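Local coordinates for (R)-specific secondary-alkylsulfatase (Pseudomonas sp., PDB 4AXH), which hydrolyses (R)-secondary alkyl sulfates with strict inversion of configuration, releasing (S)-secondary alcohols and inorganic sulfate by means of two zinc ions, at residues A133-I138 with A158-Y163; G143-D148 with D278-E283; D462-Q467 with N485-A490. All coordinates share one frame; numbering follows the deposited sequence.

Contact 1 of 3, residues A133-I138 with A158-Y163; sequences ANMTII and AALDLY
I137 lies across one face of the Y163 ring. Its CG2 methyl stands 3.9 Å from the centroid of that ring and 23° off the normal, a CH-pi contact displaced toward the rim near CZ and CE1. The other branch of the same isoleucine serves the base of the ring: I137 CD1 reaches Y163 CD1 at 3.6 Å and also meets CG and CB, so the two branches together span the aromatic group from CB to OH. Y163 extends from the helix with CG anti to its backbone N, which carries the ring along the strand, and its hydroxyl is hydrogen-bonded to E139, just past the strand segment.

Two residues back along the strand, M135 points to the same side. Its chain runs out nearly straight and then bends at the sulfur (chi3 -74°), bringing CE to 3.7 Å from A159 CB. The sulfur itself meets L160 from the side, M135 SD to L160 CD1 being 3.8 Å, with the two side chains at about a right angle. The contact is entirely apolar, and all five residues are buried.

The axes of strand 135-138 and of the 158-163 part of helix 153-164 come within 10.3 Å, their directions 40° apart, the helix lying against one face of the sheet in this metallo-beta-lactamase fold. Strands 124-128 and 144-147 flank the central strand and add V127 and L144 to the same packing layer, while I138, facing the other way, meets V280 and L282 of the second sheet.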
ATOM      1  N   ALA A 133     -15.314  17.161  13.606  1.00 26.97           N
ATOM      2  CA  ALA A 133     -15.004  18.126  12.551  1.00 24.88           C
ATOM      3  C   ALA A 133     -15.638  19.524  12.781  1.00 27.74           C
ATOM      4  O   ALA A 133     -16.288  19.754  13.797  1.00 27.42           O
ATOM      5  CB  ALA A 133     -15.390  17.559  11.199  1.00 24.81           C
ATOM      6  N   ASN A 134     -15.397  20.453  11.852  1.00 24.48           N
ATOM      7  CA  ASN A 134     -15.906  21.819  11.871  1.00 25.59           C
ATOM      8  C   ASN A 134     -16.874  22.038  10.720  1.00 31.49           C
ATOM      9  O   ASN A 134     -16.779  21.369   9.672  1.00 29.17           O
ATOM     10  CB  ASN A 134     -14.746  22.850  11.721  1.00 29.87           C
ATOM     11  CG  ASN A 134     -13.612  22.726  12.709  1.00 43.79           C
ATOM     12  OD1 ASN A 134     -13.732  22.160  13.814  1.00 30.14           O
ATOM     13  ND2 ASN A 134     -12.483  23.278  12.328  1.00 31.54           N
ATOM     14  N   MET A 135     -17.776  23.031  10.911  1.00 29.45           N
ATOM     15  CA  MET A 135     -18.745  23.475   9.910  1.00 28.53           C
ATOM     16  C   MET A 135     -18.416  24.951   9.618  1.00 31.02           C
ATOM     17  O   MET A 135     -18.391  25.782  10.530  1.00 29.86           O
ATOM     18  CB  MET A 135     -20.187  23.331  10.469  1.00 31.27           C
ATOM     19  CG  MET A 135     -21.309  23.674   9.470  1.00 34.87           C
ATOM     20  SD  MET A 135     -22.934  23.928  10.265  1.00 38.87           S
ATOM     21  CE  MET A 135     -23.389  22.203  10.679  1.00 35.38           C
ATOM     22  N   THR A 136     -18.147  25.264   8.372  1.00 27.77           N
ATOM     23  CA  THR A 136     -17.904  26.643   7.956  1.00 28.59           C
ATOM     24  C   THR A 136     -19.248  27.224   7.450  1.00 35.09           C
ATOM     25  O   THR A 136     -19.892  26.620   6.587  1.00 35.21           O
ATOM     26  CB  THR A 136     -16.836  26.679   6.877  1.00 39.10           C
ATOM     27  OG1 THR A 136     -15.644  26.023   7.351  1.00 35.47           O
ATOM     28  CG2 THR A 136     -16.560  28.096   6.390  1.00 38.81           C
ATOM     29  N   ILE A 137     -19.683  28.354   8.024  1.00 31.77           N
ATOM     30  CA  ILE A 137     -20.922  29.010   7.620  1.00 31.67           C
ATOM     31  C   ILE A 137     -20.647  30.334   6.924  1.00 35.99           C
ATOM     32  O   ILE A 137     -20.248  31.288   7.579  1.00 36.74           O
ATOM     33  CB  ILE A 137     -21.955  29.167   8.763  1.00 33.84           C
ATOM     34  CG1 ILE A 137     -22.249  27.829   9.431  1.00 33.05           C
ATOM     35  CG2 ILE A 137     -23.239  29.796   8.206  1.00 34.67           C
ATOM     36  CD1 ILE A 137     -22.541  27.904  10.893  1.00 36.72           C
ATOM     37  N   ILE A 138     -20.868  30.385   5.609  1.00 32.91           N
ATOM     38  CA  ILE A 138     -20.712  31.591   4.786  1.00 33.09           C
ATOM     39  C   ILE A 138     -22.101  32.202   4.662  1.00 38.22           C
ATOM     40  O   ILE A 138     -23.056  31.507   4.295  1.00 37.41           O
ATOM     41  CB  ILE A 138     -20.115  31.315   3.373  1.00 36.39           C
ATOM     42  CG1 ILE A 138     -18.974  30.300   3.386  1.00 37.66           C
ATOM     43  CG2 ILE A 138     -19.694  32.593   2.679  1.00 37.25           C
ATOM     44  CD1 ILE A 138     -18.763  29.585   2.009  1.00 41.33           C
ATOM     45  N   ALA A 158     -27.201  20.757  16.150  1.00 31.60           N
ATOM     46  CA  ALA A 158     -26.721  21.552  17.273  1.00 29.75           C
ATOM     47  C   ALA A 158     -25.820  22.714  16.831  1.00 32.28           C
ATOM     48  O   ALA A 158     -25.972  23.814  17.348  1.00 32.85           O
ATOM     49  CB  ALA A 158     -26.019  20.660  18.287  1.00 29.77           C
ATOM     50  N   ALA A 159     -24.899  22.476  15.878  1.00 28.09           N
ATOM     51  CA  ALA A 159     -23.995  23.501  15.330  1.00 27.73           C
ATOM     52  C   ALA A 159     -24.792  24.678  14.723  1.00 34.40           C
ATOM     53  O   ALA A 159     -24.568  25.856  15.062  1.00 32.16           O
ATOM     54  CB  ALA A 159     -23.123  22.881  14.262  1.00 27.97           C
ATOM     55  N   LEU A 160     -25.763  24.327  13.850  1.00 32.78           N
ATOM     56  CA  LEU A 160     -26.693  25.246  13.210  1.00 32.16           C
ATOM     57  C   LEU A 160     -27.607  25.954  14.246  1.00 31.86           C
ATOM     58  O   LEU A 160     -27.926  27.128  14.064  1.00 33.20           O
ATOM     59  CB  LEU A 160     -27.513  24.442  12.216  1.00 32.87           C
ATOM     60  CG  LEU A 160     -27.774  25.075  10.880  1.00 38.00           C
ATOM     61  CD1 LEU A 160     -26.588  24.960   9.970  1.00 37.56           C
ATOM     62  CD2 LEU A 160     -28.977  24.417  10.227  1.00 42.79           C
ATOM     63  N   ASP A 161     -27.982  25.271  15.344  1.00 25.37           N
ATOM     64  CA  ASP A 161     -28.807  25.850  16.410  1.00 25.97           C
ATOM     65  C   ASP A 161     -28.072  26.988  17.125  1.00 36.03           C
ATOM     66  O   ASP A 161     -28.668  28.064  17.358  1.00 39.30           O
ATOM     67  CB  ASP A 161     -29.254  24.781  17.436  1.00 27.36           C
ATOM     68  CG  ASP A 161     -30.502  23.977  17.078  1.00 44.19           C
ATOM     69  OD1 ASP A 161     -31.255  24.414  16.168  1.00 48.69           O
ATOM     70  OD2 ASP A 161     -30.779  22.959  17.770  1.00 45.75           O
ATOM     71  N   LEU A 162     -26.773  26.731  17.479  1.00 30.30           N
ATOM     72  CA  LEU A 162     -25.853  27.642  18.155  1.00 28.71           C
ATOM     73  C   LEU A 162     -25.593  28.842  17.271  1.00 32.76           C
ATOM     74  O   LEU A 162     -25.586  29.957  17.780  1.00 33.59           O
ATOM     75  CB  LEU A 162     -24.550  26.916  18.527  1.00 28.23           C
ATOM     76  CG  LEU A 162     -23.391  27.726  19.132  1.00 31.61           C
ATOM     77  CD1 LEU A 162     -23.766  28.342  20.459  1.00 31.88           C
ATOM     78  CD2 LEU A 162     -22.157  26.843  19.283  1.00 30.86           C
ATOM     79  N   TYR A 163     -25.459  28.627  15.956  1.00 28.56           N
ATOM     80  CA  TYR A 163     -25.282  29.696  14.981  1.00 29.39           C
ATOM     81  C   TYR A 163     -26.519  30.590  14.915  1.00 37.17           C
ATOM     82  O   TYR A 163     -26.387  31.826  14.899  1.00 38.01           O
ATOM     83  CB  TYR A 163     -24.986  29.130  13.586  1.00 31.16           C
ATOM     84  CG  TYR A 163     -24.973  30.175  12.493  1.00 35.04           C
ATOM     85  CD1 TYR A 163     -23.834  30.943  12.242  1.00 36.95           C
ATOM     86  CD2 TYR A 163     -26.093  30.389  11.691  1.00 36.30           C
ATOM     87  CE1 TYR A 163     -23.815  31.904  11.225  1.00 39.19           C
ATOM     88  CE2 TYR A 163     -26.092  31.358  10.681  1.00 36.67           C
ATOM     89  CZ  TYR A 163     -24.949  32.113  10.452  1.00 44.50           C
ATOM     90  OH  TYR A 163     -24.933  33.063   9.462  1.00 42.53           O
TER

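Contact 2 of 3, residues G143-D148 with D278-E283; sequences GLVLID and DGVELE
V145 and V280 form the tight part of this contact, facing each other from two different sheets. The CG1 methyl of V145 fits between both methyls of V280, at 3.7 Å from V280 CG2 and 3.8 Å from V280 CG1, and the two side chains meet at a slant. V280 presents this pair because CG1 is anti to its backbone N (chi1 175°) and CG2 lies beside that nitrogen, so both branches face V145. Near the start of the two segments a polar tie closes the gap: the backbone N of G143 donates to D278 OD2 at 2.7 Å. The bond bends to 144° at the hydrogen and reaches the syn side of the carboxylate, 27° out of its plane. The other oxygen, D278 OD1, is hydrogen-bonded to S142 OG, so the carboxylate is gripped through both of its oxygens.

Here the two beta-sheets of the metallo-beta-lactamase sandwich lie face to face, strand 144-147 from one and strand 280-286 from the other. D278 and G279, both with positive phi, make the tight hairpin turn that connects strand 272-277 with 280-286, and this turn is what brings the aspartate up to G143.

Away from the valines the contact slackens. L282 points toward the first strand, but its side chain stops 4.6 Å short of that segment. G279 is exposed at the tip of the turn, and the partly exposed E281 heads off the other face of its strand to a salt bridge with R274. At the far end of the first segment, D148 takes no part in the packing; its OD2 accepts a hydrogen bond from ND1 of H184, a zinc ligand.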
ATOM      1  N   GLY A 143     -29.607  33.225   1.612  1.00 53.26           N
ATOM      2  CA  GLY A 143     -29.479  32.178   2.615  1.00 51.21           C
ATOM      3  C   GLY A 143     -28.073  31.977   3.112  1.00 50.00           C
ATOM      4  O   GLY A 143     -27.358  32.953   3.340  1.00 48.43           O
ATOM      5  N   LEU A 144     -27.688  30.698   3.300  1.00 43.05           N
ATOM      6  CA  LEU A 144     -26.388  30.277   3.826  1.00 40.13           C
ATOM      7  C   LEU A 144     -25.699  29.276   2.937  1.00 43.26           C
ATOM      8  O   LEU A 144     -26.331  28.362   2.392  1.00 43.94           O
ATOM      9  CB  LEU A 144     -26.519  29.642   5.230  1.00 39.01           C
ATOM     10  CG  LEU A 144     -27.185  30.437   6.360  1.00 42.64           C
ATOM     11  CD1 LEU A 144     -27.317  29.581   7.578  1.00 42.75           C
ATOM     12  CD2 LEU A 144     -26.408  31.675   6.733  1.00 42.39           C
ATOM     13  N   VAL A 145     -24.379  29.422   2.819  1.00 38.08           N
ATOM     14  CA  VAL A 145     -23.548  28.462   2.102  1.00 36.37           C
ATOM     15  C   VAL A 145     -22.660  27.810   3.112  1.00 37.78           C
ATOM     16  O   VAL A 145     -21.978  28.479   3.888  1.00 37.20           O
ATOM     17  CB  VAL A 145     -22.889  28.914   0.777  1.00 39.54           C
ATOM     18  CG1 VAL A 145     -22.384  30.335   0.866  1.00 40.50           C
ATOM     19  CG2 VAL A 145     -21.800  27.952   0.306  1.00 37.98           C
ATOM     20  N   LEU A 146     -22.807  26.497   3.206  1.00 32.17           N
ATOM     21  CA  LEU A 146     -22.130  25.681   4.186  1.00 29.50           C
ATOM     22  C   LEU A 146     -21.026  24.856   3.576  1.00 35.99           C
ATOM     23  O   LEU A 146     -21.167  24.289   2.491  1.00 35.67           O
ATOM     24  CB  LEU A 146     -23.164  24.753   4.809  1.00 27.31           C
ATOM     25  CG  LEU A 146     -23.728  25.079   6.146  1.00 29.40           C
ATOM     26  CD1 LEU A 146     -24.364  26.436   6.183  1.00 29.17           C
ATOM     27  CD2 LEU A 146     -24.728  24.033   6.535  1.00 29.73           C
ATOM     28  N   ILE A 147     -19.915  24.779   4.279  1.00 34.25           N
ATOM     29  CA  ILE A 147     -18.844  23.871   3.883  1.00 32.83           C
ATOM     30  C   ILE A 147     -18.755  22.858   4.995  1.00 32.04           C
ATOM     31  O   ILE A 147     -18.478  23.217   6.136  1.00 29.10           O
ATOM     32  CB  ILE A 147     -17.510  24.413   3.244  1.00 35.40           C
ATOM     33  CG1 ILE A 147     -16.279  23.644   3.701  1.00 35.89           C
ATOM     34  CG2 ILE A 147     -17.311  25.942   3.284  1.00 34.13           C
ATOM     35  CD1 ILE A 147     -16.064  22.416   2.942  1.00 43.74           C
ATOM     36  N   ASP A 148     -19.218  21.636   4.667  1.00 27.39           N
ATOM     37  CA  ASP A 148     -19.369  20.439   5.478  1.00 26.06           C
ATOM     38  C   ASP A 148     -20.575  20.433   6.399  1.00 31.95           C
ATOM     39  O   ASP A 148     -21.151  21.491   6.716  1.00 29.85           O
ATOM     40  CB  ASP A 148     -18.056  19.950   6.104  1.00 27.41           C
ATOM     41  CG  ASP A 148     -17.051  19.541   5.055  1.00 28.57           C
ATOM     42  OD1 ASP A 148     -17.463  19.301   3.905  1.00 26.09           O
ATOM     43  OD2 ASP A 148     -15.849  19.497   5.372  1.00 31.41           O
ATOM     44  N   ASP A 278     -25.518  32.427  -4.455  1.00 43.80           N
ATOM     45  CA  ASP A 278     -26.027  33.397  -3.474  1.00 42.83           C
ATOM     46  C   ASP A 278     -25.053  34.573  -3.230  1.00 47.84           C
ATOM     47  O   ASP A 278     -24.921  35.078  -2.110  1.00 48.25           O
ATOM     48  CB  ASP A 278     -26.491  32.714  -2.174  1.00 44.41           C
ATOM     49  CG  ASP A 278     -27.571  33.486  -1.432  1.00 60.90           C
ATOM     50  OD1 ASP A 278     -28.404  34.150  -2.102  1.00 64.82           O
ATOM     51  OD2 ASP A 278     -27.602  33.411  -0.185  1.00 61.58           O
ATOM     52  N   GLY A 279     -24.404  35.010  -4.308  1.00 44.07           N
ATOM     53  CA  GLY A 279     -23.453  36.109  -4.275  1.00 44.65           C
ATOM     54  C   GLY A 279     -22.209  35.772  -3.485  1.00 52.01           C
ATOM     55  O   GLY A 279     -21.649  36.638  -2.805  1.00 54.13           O
ATOM     56  N   VAL A 280     -21.793  34.490  -3.544  1.00 47.75           N
ATOM     57  CA  VAL A 280     -20.624  33.947  -2.856  1.00 45.61           C
ATOM     58  C   VAL A 280     -19.768  33.297  -3.924  1.00 49.36           C
ATOM     59  O   VAL A 280     -20.240  32.406  -4.630  1.00 48.53           O
ATOM     60  CB  VAL A 280     -21.004  32.964  -1.705  1.00 47.53           C
ATOM     61  CG1 VAL A 280     -19.773  32.317  -1.101  1.00 47.55           C
ATOM     62  CG2 VAL A 280     -21.811  33.665  -0.622  1.00 46.46           C
ATOM     63  N   GLU A 281     -18.524  33.780  -4.068  1.00 46.19           N
ATOM     64  CA  GLU A 281     -17.569  33.251  -5.027  1.00 45.68           C
ATOM     65  C   GLU A 281     -16.812  32.115  -4.348  1.00 46.97           C
ATOM     66  O   GLU A 281     -16.320  32.262  -3.220  1.00 44.48           O
ATOM     67  CB  GLU A 281     -16.585  34.343  -5.476  1.00 47.78           C
ATOM     68  CG  GLU A 281     -16.996  35.139  -6.695  1.00 60.25           C
ATOM     69  CD  GLU A 281     -16.113  36.352  -6.912  1.00 91.24           C
ATOM     70  OE1 GLU A 281     -14.952  36.177  -7.350  1.00 83.00           O
ATOM     71  OE2 GLU A 281     -16.569  37.478  -6.604  1.00 96.12           O
ATOM     72  N   LEU A 282     -16.728  30.976  -5.051  1.00 43.19           N
ATOM     73  CA  LEU A 282     -16.052  29.765  -4.602  1.00 40.51           C
ATOM     74  C   LEU A 282     -15.160  29.278  -5.709  1.00 42.84           C
ATOM     75  O   LEU A 282     -15.631  29.078  -6.825  1.00 42.95           O
ATOM     76  CB  LEU A 282     -17.060  28.637  -4.265  1.00 39.78           C
ATOM     77  CG  LEU A 282     -18.321  28.993  -3.479  1.00 43.40           C
ATOM     78  CD1 LEU A 282     -19.404  27.980  -3.708  1.00 42.11           C
ATOM     79  CD2 LEU A 282     -18.027  29.114  -2.015  1.00 46.63           C
ATOM     80  N   GLU A 283     -13.870  29.097  -5.402  1.00 38.24           N
ATOM     81  CA  GLU A 283     -12.878  28.487  -6.277  1.00 36.28           C
ATOM     82  C   GLU A 283     -12.500  27.202  -5.537  1.00 38.32           C
ATOM     83  O   GLU A 283     -12.119  27.236  -4.355  1.00 38.52           O
ATOM     84  CB  GLU A 283     -11.647  29.385  -6.494  1.00 37.10           C
ATOM     85  CG  GLU A 283     -10.679  28.843  -7.545  1.00 48.89           C
ATOM     86  CD  GLU A 283      -9.565  29.753  -8.051  1.00 72.37           C
ATOM     87  OE1 GLU A 283      -9.588  30.965  -7.737  1.00 59.24           O
ATOM     88  OE2 GLU A 283      -8.675  29.256  -8.780  1.00 76.80           O
TER

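Contact 3 of 3, residues D462-Q467 with N485-A490; sequences DAVLKQ and NHLVFA
L487 of helix 477-490 packs against helix 461-474, meeting V464 and L465, and gives up more surface than any other residue here, about 64 Å². Its CD2 methyl leads, coming to 3.5 Å from V464 CG2 and 3.8 Å from L465 CG. The position follows from the torsions: CG is anti to the backbone N of L487 (chi1 -165°), which sends the isobutyl group out across the gap between the helices. L487 CD1 follows behind, 3.9 Å from V464 CG2.

V464 answers with a single methyl. With CG1 anti to the carbonyl carbon (chi1 -50°), CG2 falls between the backbone N and the carbonyl carbon, and that branch touches both methyls of L487 as well as its CG, the two side chains meeting at a slant. L465 approaches otherwise, nearly square to L487: besides the contact at its CG, L465 CD1 lies 3.9 Å from L487 CD2. L465 starts off to one side of the interface, and only the outer part of its side chain joins in.

With A461 and M468 also touching L487, the four residues at i, i+3, i+4 and i+7 form the four-residue hole of knobs-into-holes packing, with L487 as the knob. It lies in the all-helical dimerisation region, where helices 461-474 and 477-490 follow each other as an antiparallel helical hairpin. V455 of helix 447-457 touches both V464 and L487, and A497 of helix 495-511 touches L487, so the leucine is enclosed by helices preceding and following the pair.

Polar residues around this apolar core turn to the dimer interface. H486 NE2 is hydrogen-bonded to the hydroxyl of Y454 of the second subunit, N485 OD1 to N438 of that subunit, and Q467 NE2 to the carbonyl oxygen of its A457.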
ATOM      1  N   ASP A 462       7.164 -17.904  34.647  1.00 88.02           N
ATOM      2  CA  ASP A 462       7.675 -17.233  35.839  1.00 86.94           C
ATOM      3  C   ASP A 462       8.924 -16.411  35.506  1.00 86.25           C
ATOM      4  O   ASP A 462       9.048 -15.276  35.973  1.00 85.37           O
ATOM      5  CB  ASP A 462       7.962 -18.253  36.959  1.00 89.38           C
ATOM      6  CG  ASP A 462       6.727 -18.823  37.650  1.00102.15           C
ATOM      7  OD1 ASP A 462       5.906 -18.022  38.170  1.00104.90           O
ATOM      8  OD2 ASP A 462       6.613 -20.065  37.732  1.00104.28           O
ATOM      9  N   ALA A 463       9.835 -16.981  34.684  1.00 79.56           N
ATOM     10  CA  ALA A 463      11.084 -16.318  34.285  1.00 77.62           C
ATOM     11  C   ALA A 463      10.799 -15.066  33.465  1.00 78.55           C
ATOM     12  O   ALA A 463      11.369 -14.010  33.752  1.00 78.49           O
ATOM     13  CB  ALA A 463      11.970 -17.273  33.505  1.00 78.09           C
ATOM     14  N   VAL A 464       9.861 -15.165  32.497  1.00 70.95           N
ATOM     15  CA  VAL A 464       9.455 -14.034  31.670  1.00 68.46           C
ATOM     16  C   VAL A 464       8.791 -12.944  32.537  1.00 71.02           C
ATOM     17  O   VAL A 464       9.049 -11.768  32.313  1.00 70.25           O
ATOM     18  CB  VAL A 464       8.666 -14.423  30.380  1.00 71.10           C
ATOM     19  CG1 VAL A 464       9.389 -15.502  29.588  1.00 70.37           C
ATOM     20  CG2 VAL A 464       7.250 -14.871  30.684  1.00 71.04           C
ATOM     21  N   LEU A 465       8.029 -13.354  33.582  1.00 67.67           N
ATOM     22  CA  LEU A 465       7.351 -12.472  34.545  1.00 68.00           C
ATOM     23  C   LEU A 465       8.344 -11.682  35.431  1.00 72.15           C
ATOM     24  O   LEU A 465       8.080 -10.524  35.761  1.00 71.71           O
ATOM     25  CB  LEU A 465       6.370 -13.272  35.431  1.00 68.32           C
ATOM     26  CG  LEU A 465       4.905 -13.382  34.958  1.00 73.29           C
ATOM     27  CD1 LEU A 465       4.271 -14.660  35.439  1.00 73.01           C
ATOM     28  CD2 LEU A 465       4.063 -12.227  35.464  1.00 77.45           C
ATOM     29  N   LYS A 466       9.468 -12.313  35.823  1.00 69.21           N
ATOM     30  CA  LYS A 466      10.523 -11.697  36.642  1.00 69.22           C
ATOM     31  C   LYS A 466      11.252 -10.648  35.797  1.00 70.84           C
ATOM     32  O   LYS A 466      11.542  -9.559  36.289  1.00 69.01           O
ATOM     33  CB  LYS A 466      11.521 -12.778  37.124  1.00 72.87           C
ATOM     34  CG  LYS A 466      12.182 -12.488  38.477  1.00 88.67           C
ATOM     35  CD  LYS A 466      13.491 -11.707  38.367  1.00 95.57           C
ATOM     36  CE  LYS A 466      13.945 -11.213  39.717  1.00105.29           C
ATOM     37  NZ  LYS A 466      14.941 -10.115  39.597  1.00113.21           N
ATOM     38  N   GLN A 467      11.529 -10.998  34.522  1.00 66.65           N
ATOM     39  CA  GLN A 467      12.160 -10.152  33.512  1.00 66.19           C
ATOM     40  C   GLN A 467      11.274  -8.958  33.168  1.00 68.84           C
ATOM     41  O   GLN A 467      11.780  -7.853  32.983  1.00 68.36           O
ATOM     42  CB  GLN A 467      12.423 -10.953  32.244  1.00 67.47           C
ATOM     43  CG  GLN A 467      13.576 -11.918  32.369  1.00 81.66           C
ATOM     44  CD  GLN A 467      14.046 -12.317  31.009  1.00105.24           C
ATOM     45  OE1 GLN A 467      14.311 -11.466  30.153  1.00101.06           O
ATOM     46  NE2 GLN A 467      14.152 -13.618  30.783  1.00100.74           N
ATOM     47  N   ASN A 485       3.393  -9.474  25.796  1.00 55.15           N
ATOM     48  CA  ASN A 485       2.609  -9.907  24.640  1.00 55.95           C
ATOM     49  C   ASN A 485       2.840 -11.381  24.377  1.00 61.13           C
ATOM     50  O   ASN A 485       1.885 -12.108  24.096  1.00 60.08           O
ATOM     51  CB  ASN A 485       2.926  -9.065  23.370  1.00 54.58           C
ATOM     52  CG  ASN A 485       1.849  -9.147  22.307  1.00 57.83           C
ATOM     53  OD1 ASN A 485       0.656  -8.871  22.579  1.00 52.44           O
ATOM     54  ND2 ASN A 485       2.239  -9.557  21.081  1.00 36.69           N
ATOM     55  N   HIS A 486       4.103 -11.825  24.499  1.00 59.50           N
ATOM     56  CA  HIS A 486       4.468 -13.227  24.300  1.00 59.63           C
ATOM     57  C   HIS A 486       3.786 -14.114  25.326  1.00 64.85           C
ATOM     58  O   HIS A 486       3.267 -15.161  24.956  1.00 62.89           O
ATOM     59  CB  HIS A 486       5.991 -13.425  24.327  1.00 59.70           C
ATOM     60  CG  HIS A 486       6.661 -12.960  23.073  1.00 62.77           C
ATOM     61  ND1 HIS A 486       6.710 -13.539  21.851  1.00 64.30           N
ATOM     62  CD2 HIS A 486       7.340 -11.764  23.025  1.00 64.34           C
ATOM     63  CE1 HIS A 486       7.432 -12.702  21.043  1.00 63.56           C
ATOM     64  NE2 HIS A 486       7.773 -11.651  21.780  1.00 63.85           N
ATOM     65  N   LEU A 487       3.744 -13.666  26.597  1.00 64.72           N
ATOM     66  CA  LEU A 487       3.120 -14.429  27.665  1.00 66.38           C
ATOM     67  C   LEU A 487       1.610 -14.479  27.553  1.00 71.59           C
ATOM     68  O   LEU A 487       1.060 -15.579  27.592  1.00 72.37           O
ATOM     69  CB  LEU A 487       3.583 -14.002  29.072  1.00 67.03           C
ATOM     70  CG  LEU A 487       3.252 -14.999  30.206  1.00 73.13           C
ATOM     71  CD1 LEU A 487       3.726 -16.410  29.890  1.00 73.42           C
ATOM     72  CD2 LEU A 487       3.851 -14.555  31.514  1.00 77.83           C
ATOM     73  N   VAL A 488       0.949 -13.307  27.400  1.00 67.23           N
ATOM     74  CA  VAL A 488      -0.509 -13.186  27.255  1.00 66.37           C
ATOM     75  C   VAL A 488      -1.033 -14.045  26.082  1.00 71.16           C
ATOM     76  O   VAL A 488      -2.046 -14.710  26.249  1.00 71.74           O
ATOM     77  CB  VAL A 488      -0.999 -11.702  27.236  1.00 68.94           C
ATOM     78  CG1 VAL A 488      -2.471 -11.577  26.830  1.00 68.18           C
ATOM     79  CG2 VAL A 488      -0.762 -11.042  28.589  1.00 68.52           C
ATOM     80  N   PHE A 489      -0.314 -14.100  24.945  1.00 67.33           N
ATOM     81  CA  PHE A 489      -0.734 -14.936  23.817  1.00 67.41           C
ATOM     82  C   PHE A 489      -0.474 -16.435  24.032  1.00 71.32           C
ATOM     83  O   PHE A 489      -1.268 -17.254  23.571  1.00 71.24           O
ATOM     84  CB  PHE A 489      -0.172 -14.414  22.491  1.00 69.48           C
ATOM     85  CG  PHE A 489      -1.044 -13.336  21.898  1.00 71.59           C
ATOM     86  CD1 PHE A 489      -1.028 -12.044  22.411  1.00 75.02           C
ATOM     87  CD2 PHE A 489      -1.911 -13.621  20.850  1.00 74.53           C
ATOM     88  CE1 PHE A 489      -1.864 -11.054  21.882  1.00 76.37           C
ATOM     89  CE2 PHE A 489      -2.725 -12.625  20.303  1.00 77.35           C
ATOM     90  CZ  PHE A 489      -2.703 -11.351  20.830  1.00 75.57           C
ATOM     91  N   ALA A 490       0.603 -16.786  24.764  1.00 67.17           N
ATOM     92  CA  ALA A 490       0.950 -18.166  25.096  1.00 66.59           C
ATOM     93  C   ALA A 490      -0.080 -18.738  26.075  1.00 70.21           C
ATOM     94  O   ALA A 490      -0.428 -19.915  25.985  1.00 68.95           O
ATOM     95  CB  ALA A 490       2.341 -18.221  25.716  1.00 67.26           C
TER

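Overall arrangement
From the N terminus, strand 135-138 opens contact 1 and strand 144-147 opens contact 2 before helix 153-164 returns to close contact 1 over a short loop. Contact 2 stays open for 130 residues from its first strand, until strand 280-286 arrives, so the two cross along the chain. They are neighbours in space as well: the first strands of both pair in one sheet, contact 1 fastening a helix to one of its faces and contact 2 the second sheet to the other. Contact 3 follows in series, a local helix-to-helix closure in the dimerisation region. Its centre is about 51 Å from that of contact 1 and 59 Å from that of contact 2.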